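Local coordinates for lipopolysaccharide biosynthesis protein wbpB (Thermus thermophilus, PDB 3O9Z), which acts as an NAD-dependent sugar dehydrogenase in the biosynthesis of 2,3-diacetamido-2,3-dideoxy-D-mannuronic acid, a lipopolysaccharide sugar, at residues P87-R90 with M91-L95; T160-G163 with K164-G167; L216-G220 with A221-W225. All coordinates share one frame; numbering follows the deposited sequence.

Contact 1 of 3, residues P87-R90 with M91-L95; sequences PQIR and MALRL. With NAD (nicotinamide-adenine-dinucleotide), chain E.
With chi1 near +84°, R94 sets CG between its own backbone N and carbonyl carbon, and a bend at chi3 brings the guanidinium back over R90, one turn earlier in the helix. The flat group lies with one face above R90 O, the oxygen that also accepts the R94 N hydrogen bond at 3.0 Å. At the guanidinium edge a water takes a bond from R94 NH1 (2.8 Å) and gives one to P87 O (2.8 Å), two turns back. R90 NE and R94 NH1 stay 4.5 Å apart; E64 and D65 of the second subunit probably offset these like charges, with R90 NH2 also bonded to Y86 and R94 NH2 to E60 of its own chain. Q88 and M91 run side by side, and Q88 NE2, hydrogen-bonded to E57 of the second subunit, comes within 3.1 Å of N1A of the NAD adenine, while Q88 OE1 goes to T9 and S80. I89 CG2 meets L93 CD1 at 4.2 Å, one turn on. Helix 85-94 is the crossover of a Rossmann beta-alpha-beta unit: I89 and L93 pack on helix 109-122, M91 and A92 on strand 75-78, M91 also on helix 56-68.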
loop_
_atom_site.group_PDB
_atom_site.type_symbol
_atom_site.label_atom_id
_atom_site.label_comp_id
_atom_site.label_asym_id
_atom_site.label_seq_id
_atom_site.Cartn_x
_atom_site.Cartn_y
_atom_site.Cartn_z
ATOM N N PRO A 87 8.248 17.552 -5.011
ATOM C CA PRO A 87 8.961 16.699 -5.993
ATOM C C PRO A 87 8.160 16.462 -7.254
ATOM O O PRO A 87 8.782 16.128 -8.290
ATOM C CB PRO A 87 9.308 15.433 -5.219
ATOM C CG PRO A 87 8.212 15.403 -4.126
ATOM C CD PRO A 87 8.107 16.875 -3.711
ATOM N N GLN A 88 6.820 16.526 -7.215
ATOM C CA GLN A 88 6.006 16.411 -8.411
ATOM C C GLN A 88 6.033 17.638 -9.308
ATOM O O GLN A 88 5.946 17.555 -10.526
ATOM C CB GLN A 88 4.547 15.924 -8.171
ATOM C CG GLN A 88 4.550 14.526 -7.584
ATOM C CD GLN A 88 3.180 13.925 -7.471
ATOM O OE1 GLN A 88 2.173 14.610 -7.338
ATOM N NE2 GLN A 88 3.165 12.597 -7.602
ATOM N N ILE A 89 6.151 18.808 -8.664
ATOM C CA ILE A 89 6.436 20.024 -9.417
ATOM C C ILE A 89 7.866 19.927 -10.001
ATOM O O ILE A 89 7.992 20.241 -11.185
ATOM C CB ILE A 89 6.348 21.234 -8.484
ATOM C CG1 ILE A 89 4.895 21.512 -8.037
ATOM C CG2 ILE A 89 6.947 22.457 -9.206
ATOM C CD1 ILE A 89 4.859 22.325 -6.711
ATOM N N ARG A 90 8.843 19.353 -9.306
ATOM C CA ARG A 90 10.195 19.193 -9.919
ATOM C C ARG A 90 10.034 18.258 -11.135
ATOM O O ARG A 90 10.706 18.445 -12.163
ATOM C CB ARG A 90 11.160 18.556 -8.929
ATOM C CG ARG A 90 11.497 19.491 -7.766
ATOM C CD ARG A 90 12.657 20.382 -8.018
ATOM N NE ARG A 90 13.867 19.651 -8.399
ATOM C CZ ARG A 90 14.875 19.347 -7.582
ATOM N NH1 ARG A 90 15.934 18.710 -8.066
ATOM N NH2 ARG A 90 14.903 19.690 -6.296
ATOM N N MET A 91 9.178 17.235 -11.065
ATOM C CA MET A 91 8.988 16.318 -12.189
ATOM C C MET A 91 8.365 17.068 -13.365
ATOM O O MET A 91 8.820 16.913 -14.526
ATOM C CB MET A 91 8.075 15.167 -11.739
ATOM C CG MET A 91 7.589 14.223 -12.865
ATOM S SD MET A 91 6.824 12.661 -12.197
ATOM C CE MET A 91 5.347 13.222 -11.329
ATOM N N ALA A 92 7.296 17.834 -13.137
ATOM C CA ALA A 92 6.653 18.612 -14.178
ATOM C C ALA A 92 7.756 19.437 -14.896
ATOM O O ALA A 92 7.869 19.395 -16.142
ATOM C CB ALA A 92 5.587 19.545 -13.606
ATOM N N LEU A 93 8.534 20.157 -14.112
ATOM C CA LEU A 93 9.479 21.104 -14.728
ATOM C C LEU A 93 10.510 20.342 -15.548
ATOM O O LEU A 93 10.965 20.821 -16.617
ATOM C CB LEU A 93 10.119 22.043 -13.693
ATOM C CG LEU A 93 9.208 22.888 -12.804
ATOM C CD1 LEU A 93 10.026 23.732 -11.838
ATOM C CD2 LEU A 93 8.237 23.737 -13.615
ATOM N N ARG A 94 11.080 19.274 -14.996
ATOM C CA ARG A 94 12.063 18.515 -15.765
ATOM C C ARG A 94 11.540 17.883 -17.031
ATOM O O ARG A 94 12.331 17.665 -17.956
ATOM C CB ARG A 94 12.911 17.520 -14.943
ATOM C CG ARG A 94 12.267 16.131 -14.695
ATOM C CD ARG A 94 13.186 15.135 -13.987
ATOM N NE ARG A 94 13.496 15.544 -12.608
ATOM C CZ ARG A 94 12.775 15.188 -11.538
ATOM N NH1 ARG A 94 13.110 15.672 -10.355
ATOM N NH2 ARG A 94 11.763 14.336 -11.639
ATOM N N LEU A 95 10.237 17.628 -17.080
ATOM C CA LEU A 95 9.507 17.085 -18.241
ATOM C C LEU A 95 9.100 18.186 -19.207
ATOM O O LEU A 95 8.545 17.920 -20.269
ATOM C CB LEU A 95 8.227 16.331 -17.814
ATOM C CG LEU A 95 8.439 14.984 -17.109
ATOM C CD1 LEU A 95 7.139 14.519 -16.472
ATOM C CD2 LEU A 95 8.866 13.959 -18.115
HETATM P PA NAD E . -6.902 12.134 -0.534
HETATM O O1A NAD E . -8.361 11.943 -0.711
HETATM O O2A NAD E . -6.110 11.425 0.577
HETATM O O5B NAD E . -6.360 11.731 -1.961
HETATM C C5B NAD E . -4.964 11.731 -2.081
HETATM C C4B NAD E . -4.591 10.904 -3.335
HETATM O O4B NAD E . -3.174 11.019 -3.628
HETATM C C3B NAD E . -4.824 9.400 -3.020
HETATM O O3B NAD E . -5.702 8.789 -3.987
HETATM C C2B NAD E . -3.414 8.785 -2.992
HETATM O O2B NAD E . -3.345 7.416 -3.419
HETATM C C1B NAD E . -2.753 9.716 -4.051
HETATM N N9A NAD E . -1.272 9.638 -3.959
HETATM C C8A NAD E . -0.398 9.241 -2.993
HETATM N N7A NAD E . 0.857 9.314 -3.432
HETATM C C5A NAD E . 0.810 9.684 -4.753
HETATM C C6A NAD E . 1.795 9.910 -5.788
HETATM N N6A NAD E . 3.122 9.688 -5.536
HETATM N N1A NAD E . 1.258 10.306 -6.936
HETATM C C2A NAD E . -0.005 10.532 -7.270
HETATM N N3A NAD E . -0.950 10.299 -6.323
HETATM C C4A NAD E . -0.527 9.923 -5.111
HETATM O O3 NAD E . -6.611 13.699 -0.372
HETATM P PN NAD E . -7.316 14.960 -0.969
HETATM O O1N NAD E . -8.268 15.530 0.081
HETATM O O2N NAD E . -7.843 14.661 -2.345
HETATM O O5D NAD E . -6.146 16.048 -0.978
HETATM C C5D NAD E . -5.366 16.016 -2.147
HETATM C C4D NAD E . -4.656 17.381 -2.216
HETATM O O4D NAD E . -5.702 18.339 -2.490
HETATM C C3D NAD E . -3.926 17.833 -0.943
HETATM O O3D NAD E . -2.815 18.671 -1.393
HETATM C C2D NAD E . -4.975 18.758 -0.305
HETATM O O2D NAD E . -4.387 19.780 0.484
HETATM C C1D NAD E . -5.764 19.358 -1.475
HETATM N N1N NAD E . -7.135 19.722 -1.123
HETATM C C2N NAD E . -7.592 20.912 -1.452
HETATM C C3N NAD E . -8.870 21.362 -1.191
HETATM C C7N NAD E . -9.173 22.753 -1.572
HETATM O O7N NAD E . -8.533 23.348 -2.465
HETATM N N7N NAD E . -10.254 23.254 -0.986
HETATM C C4N NAD E . -9.741 20.469 -0.550
HETATM C C5N NAD E . -9.255 19.186 -0.294
HETATM C C6N NAD E . -7.952 18.798 -0.594
HETATM O O HOH W 1 11.140 14.749 -8.608
#

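Contact 2 of 3, residues T160-G163 with K164-G167; sequences TGRG and KWYG. With AKG (2-oxoglutaric acid), chain F.
G163 O is gripped twice: Y166 N donates to it at 3.1 Å, closing the turn at G163-Y166, and a water that accepts from G167 N gives it a second bond of 2.8 Å. The same oxygen sits over one face of the W165 indole.

Just before this turn, R162 packs on its aromatic neighbours. A chi1 of -69° puts CG beside the backbone N and against the Y166 ring, an off-centre CH-pi contact 4.1 Å from its centroid, and the guanidinium plane stands almost perpendicular to that ring. R162 CD also meets W165 CZ2, 3.9 Å away. The polar ends of the two aromatic residues look elsewhere, Y166 OH to N183 and W165 NE1 to D44 of the third subunit.

The guanidinium itself serves the bound 2-oxoglutarate. The bond from R162 NH2 to O3 is 3.0 Å long and nearly straight (172°), and T160 OG1 reaches O3 as well, at 2.9 Å. R162 NH2 also donates to O1 of the other carboxylate at 2.8 Å, with O1 at the edge of the guanidinium, so one nitrogen spans both ends of the ligand. R162 NH1 is occupied on the protein side: it donates to T160 OG1 and to G161 O, both close to the guanidinium plane. Four bonds in all therefore fix the rotation of the group, and T160 is at once ligand partner and support for the arginine.

With K103, Y158, H187 and R247 binding the ligand too, this chemistry implies a pocket suited to a dicarboxylate beside the bound NAD, in which R162, with K103 and R247, probably helps offset the two carboxylates.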
loop_
_atom_site.group_PDB
_atom_site.type_symbol
_atom_site.label_atom_id
_atom_site.label_comp_id
_atom_site.label_asym_id
_atom_site.label_seq_id
_atom_site.Cartn_x
_atom_site.Cartn_y
_atom_site.Cartn_z
ATOM N N THR A 160 -13.830 23.776 10.177
ATOM C CA THR A 160 -14.319 22.927 9.100
ATOM C C THR A 160 -14.268 21.469 9.565
ATOM O O THR A 160 -13.188 20.899 9.767
ATOM C CB THR A 160 -13.566 23.207 7.782
ATOM O OG1 THR A 160 -14.117 22.353 6.760
ATOM C CG2 THR A 160 -12.073 22.926 7.929
ATOM N N GLY A 161 -15.429 20.890 9.883
ATOM C CA GLY A 161 -15.415 19.621 10.607
ATOM C C GLY A 161 -14.837 18.493 9.770
ATOM O O GLY A 161 -15.028 18.434 8.554
ATOM N N ARG A 162 -14.137 17.609 10.479
ATOM C CA ARG A 162 -13.582 16.409 9.821
ATOM C C ARG A 162 -13.928 15.184 10.643
ATOM O O ARG A 162 -13.709 15.120 11.863
ATOM C CB ARG A 162 -12.057 16.489 9.673
ATOM C CG ARG A 162 -11.620 17.553 8.679
ATOM C CD ARG A 162 -11.935 17.174 7.227
ATOM N NE ARG A 162 -11.432 18.175 6.297
ATOM C CZ ARG A 162 -12.047 19.318 6.033
ATOM N NH1 ARG A 162 -13.151 19.658 6.686
ATOM N NH2 ARG A 162 -11.511 20.168 5.141
ATOM N N GLY A 163 -14.372 14.169 9.900
ATOM C CA GLY A 163 -14.666 12.901 10.580
ATOM C C GLY A 163 -13.463 12.066 10.972
ATOM O O GLY A 163 -12.303 12.460 10.768
ATOM N N LYS A 164 -13.731 10.881 11.515
ATOM C CA LYS A 164 -12.715 10.038 12.143
ATOM C C LYS A 164 -11.678 9.523 11.162
ATOM O O LYS A 164 -10.567 9.172 11.556
ATOM C CB LYS A 164 -13.434 8.855 12.815
ATOM C CG LYS A 164 -14.214 9.295 14.026
ATOM C CD LYS A 164 -13.369 9.805 15.111
ATOM C CE LYS A 164 -14.304 10.134 16.271
ATOM N NZ LYS A 164 -13.705 9.428 17.412
ATOM N N TRP A 165 -11.985 9.515 9.874
ATOM C CA TRP A 165 -11.016 9.063 8.888
ATOM C C TRP A 165 -9.805 10.013 8.846
ATOM O O TRP A 165 -8.712 9.582 8.506
ATOM C CB TRP A 165 -11.697 8.976 7.504
ATOM C CG TRP A 165 -12.289 10.281 7.100
ATOM C CD1 TRP A 165 -13.533 10.745 7.432
ATOM C CD2 TRP A 165 -11.643 11.354 6.395
ATOM N NE1 TRP A 165 -13.725 12.028 6.959
ATOM C CE2 TRP A 165 -12.569 12.428 6.336
ATOM C CE3 TRP A 165 -10.365 11.495 5.798
ATOM C CZ2 TRP A 165 -12.272 13.650 5.697
ATOM C CZ3 TRP A 165 -10.102 12.701 5.107
ATOM C CH2 TRP A 165 -11.030 13.746 5.136
ATOM N N TYR A 166 -10.035 11.302 9.057
ATOM C CA TYR A 166 -8.935 12.284 8.892
ATOM C C TYR A 166 -7.754 11.918 9.782
ATOM O O TYR A 166 -6.593 11.971 9.325
ATOM C CB TYR A 166 -9.530 13.674 9.167
ATOM C CG TYR A 166 -8.618 14.842 8.934
ATOM C CD1 TYR A 166 -8.725 15.574 7.765
ATOM C CD2 TYR A 166 -7.736 15.275 9.918
ATOM C CE1 TYR A 166 -7.904 16.701 7.556
ATOM C CE2 TYR A 166 -6.909 16.412 9.722
ATOM C CZ TYR A 166 -7.017 17.072 8.554
ATOM O OH TYR A 166 -6.224 18.211 8.310
ATOM N N GLY A 167 -8.005 11.531 11.036
ATOM C CA GLY A 167 -6.953 11.127 11.967
ATOM C C GLY A 167 -6.204 9.850 11.680
ATOM O O GLY A 167 -5.230 9.542 12.377
HETATM C C1 AKG F . -8.663 20.478 2.739
HETATM O O1 AKG F . -9.455 19.697 3.328
HETATM O O2 AKG F . -7.513 20.137 2.443
HETATM C C2 AKG F . -9.070 21.782 2.261
HETATM O O5 AKG F . -8.243 22.485 1.684
HETATM C C3 AKG F . -10.471 22.282 2.495
HETATM C C4 AKG F . -10.457 23.123 3.770
HETATM C C5 AKG F . -11.836 23.548 4.232
HETATM O O3 AKG F . -12.753 22.706 4.275
HETATM O O4 AKG F . -12.030 24.723 4.555
HETATM O O HOH W 2 -10.161 12.441 12.639
#

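Contact 3 of 3, residues L216-G220 with A221-W225; sequences LELEG and ARVRW
A tight beta hairpin joins strands 211-218 and 221-228, and its closing end is a two-residue type I turn running from L218 to A221. L216 and V223 form a hydrogen-bonded antiparallel pair: L216 N donates to V223 O and V223 N to L216 O, each at 2.9 Å. Nearer the turn, L218 N donates to A221 O at 2.7 Å, whereas the return bond from A221 N to L218 O is longer, at 3.3 Å. E217 and R222 make the non-hydrogen-bonded pair between them, and the R222 guanidinium turns to D153 in a salt bridge.

On the other side of the hairpin, L216, L218, A221 and V223 build an apolar surface. L218 CD1 rests against V223 CG2 at 3.8 Å. W225 has chi1 at 58°, which sets CG between the backbone N and the carbonyl carbon and brings the pyrrole part to L216; there L216 CG lies 3.7 Å from both W225 NE1 and CD1, the two side chains crossing at about a right angle. Helix 186-196 lies against this apolar surface: L192 touches L216 and L218, F196 touches L218 and A221, and F189 is edge-to-face with W225. A helix packed on a hairpin of a mixed sheet is in keeping with the C-terminal alpha/beta domain of Gfo/Idh/MocA-like oxidoreductases.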
loop_
_atom_site.group_PDB
_atom_site.type_symbol
_atom_site.label_atom_id
_atom_site.label_comp_id
_atom_site.label_asym_id
_atom_site.label_seq_id
_atom_site.Cartn_x
_atom_site.Cartn_y
_atom_site.Cartn_z
ATOM N N LEU A 216 -1.400 37.342 14.542
ATOM C CA LEU A 216 -0.432 37.833 13.581
ATOM C C LEU A 216 -0.446 39.345 13.622
ATOM O O LEU A 216 -1.511 39.944 13.653
ATOM C CB LEU A 216 -0.795 37.468 12.137
ATOM C CG LEU A 216 -1.078 35.979 11.913
ATOM C CD1 LEU A 216 -1.852 35.741 10.620
ATOM C CD2 LEU A 216 0.308 35.290 11.817
ATOM N N GLU A 217 0.721 39.946 13.478
ATOM C CA GLU A 217 0.795 41.352 13.079
ATOM C C GLU A 217 1.265 41.387 11.643
ATOM O O GLU A 217 2.409 40.995 11.372
ATOM C CB GLU A 217 1.779 42.102 13.984
ATOM C CG GLU A 217 1.830 43.605 13.609
ATOM C CD GLU A 217 3.041 44.344 14.172
ATOM O OE1 GLU A 217 3.942 43.729 14.771
ATOM O OE2 GLU A 217 3.092 45.573 13.989
ATOM N N LEU A 218 0.401 41.842 10.742
ATOM C CA LEU A 218 0.729 41.952 9.318
ATOM C C LEU A 218 0.892 43.423 8.955
ATOM O O LEU A 218 0.450 44.314 9.711
ATOM C CB LEU A 218 -0.395 41.370 8.455
ATOM C CG LEU A 218 -0.846 39.959 8.903
ATOM C CD1 LEU A 218 -2.065 39.496 8.106
ATOM C CD2 LEU A 218 0.293 38.944 8.942
ATOM N N GLU A 219 1.510 43.681 7.814
ATOM C CA GLU A 219 1.663 45.073 7.359
ATOM C C GLU A 219 0.341 45.821 7.431
ATOM O O GLU A 219 0.325 46.974 7.924
ATOM C CB GLU A 219 2.167 45.084 5.921
ATOM C CG GLU A 219 3.631 44.669 5.849
ATOM C CD GLU A 219 4.101 44.561 4.402
ATOM O OE1 GLU A 219 3.625 43.672 3.661
ATOM O OE2 GLU A 219 4.908 45.414 3.958
ATOM N N GLY A 220 -0.780 45.206 7.055
ATOM C CA GLY A 220 -2.060 45.902 6.968
ATOM C C GLY A 220 -3.090 45.516 8.005
ATOM O O GLY A 220 -4.243 45.925 7.903
ATOM N N ALA A 221 -2.735 44.683 8.981
ATOM C CA ALA A 221 -3.734 44.244 9.963
ATOM C C ALA A 221 -3.122 43.613 11.184
ATOM O O ALA A 221 -2.061 43.000 11.119
ATOM C CB ALA A 221 -4.673 43.186 9.340
ATOM N N ARG A 222 -3.863 43.654 12.284
ATOM C CA ARG A 222 -3.582 42.813 13.452
ATOM C C ARG A 222 -4.672 41.761 13.471
ATOM O O ARG A 222 -5.850 42.080 13.397
ATOM C CB ARG A 222 -3.684 43.666 14.737
ATOM C CG ARG A 222 -2.579 44.743 14.770
ATOM C CD ARG A 222 -2.873 45.778 15.905
ATOM N NE ARG A 222 -4.035 46.616 15.596
ATOM C CZ ARG A 222 -3.944 47.736 14.881
ATOM N NH1 ARG A 222 -5.046 48.439 14.665
ATOM N NH2 ARG A 222 -2.787 48.171 14.416
ATOM N N VAL A 223 -4.314 40.480 13.528
ATOM C CA VAL A 223 -5.291 39.412 13.324
ATOM C C VAL A 223 -5.297 38.435 14.466
ATOM O O VAL A 223 -4.242 37.896 14.802
ATOM C CB VAL A 223 -4.965 38.607 12.030
ATOM C CG1 VAL A 223 -6.107 37.595 11.695
ATOM C CG2 VAL A 223 -4.736 39.573 10.851
ATOM N N ARG A 224 -6.444 38.179 15.084
ATOM C CA ARG A 224 -6.563 37.076 16.056
ATOM C C ARG A 224 -7.206 35.949 15.266
ATOM O O ARG A 224 -8.248 36.174 14.621
ATOM C CB ARG A 224 -7.452 37.489 17.224
ATOM C CG ARG A 224 -6.818 38.625 18.035
ATOM C CD ARG A 224 -7.726 39.039 19.169
ATOM N NE ARG A 224 -8.849 39.841 18.709
ATOM C CZ ARG A 224 -9.949 40.026 19.434
ATOM N NH1 ARG A 224 -10.948 40.805 18.986
ATOM N NH2 ARG A 224 -10.086 39.337 20.561
ATOM N N TRP A 225 -6.622 34.746 15.280
ATOM C CA TRP A 225 -7.120 33.642 14.458
ATOM C C TRP A 225 -7.374 32.382 15.260
ATOM O O TRP A 225 -6.723 32.125 16.262
ATOM C CB TRP A 225 -6.207 33.396 13.247
ATOM C CG TRP A 225 -4.760 33.077 13.589
ATOM C CD1 TRP A 225 -3.706 33.972 13.668
ATOM C CD2 TRP A 225 -4.217 31.798 13.879
ATOM N NE1 TRP A 225 -2.537 33.304 13.978
ATOM C CE2 TRP A 225 -2.830 31.967 14.094
ATOM C CE3 TRP A 225 -4.756 30.500 13.896
ATOM C CZ2 TRP A 225 -1.966 30.919 14.397
ATOM C CZ3 TRP A 225 -3.876 29.462 14.202
ATOM C CH2 TRP A 225 -2.512 29.667 14.457
#

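Along the chain the three contacts come in series, and they divide between the Rossmann and C-terminal domains. Contact 1 lies on helix 85-94 of the Rossmann fold, whereas contacts 2 and 3 belong to the C-terminal alpha/beta domain. None touches another. The centres of contacts 1 and 2 are about 31 Å apart, yet contact 1 reaches the adenine end of NAD and contact 2 binds 2-oxoglutarate near the cofactor. Contact 3, its centre about 28 Å from that of contact 2 and about 35 Å from that of contact 1, across the chain's centre, belongs to the sheet in which strand 152-160, next to strand 221-228, leads into the ligand-binding loop.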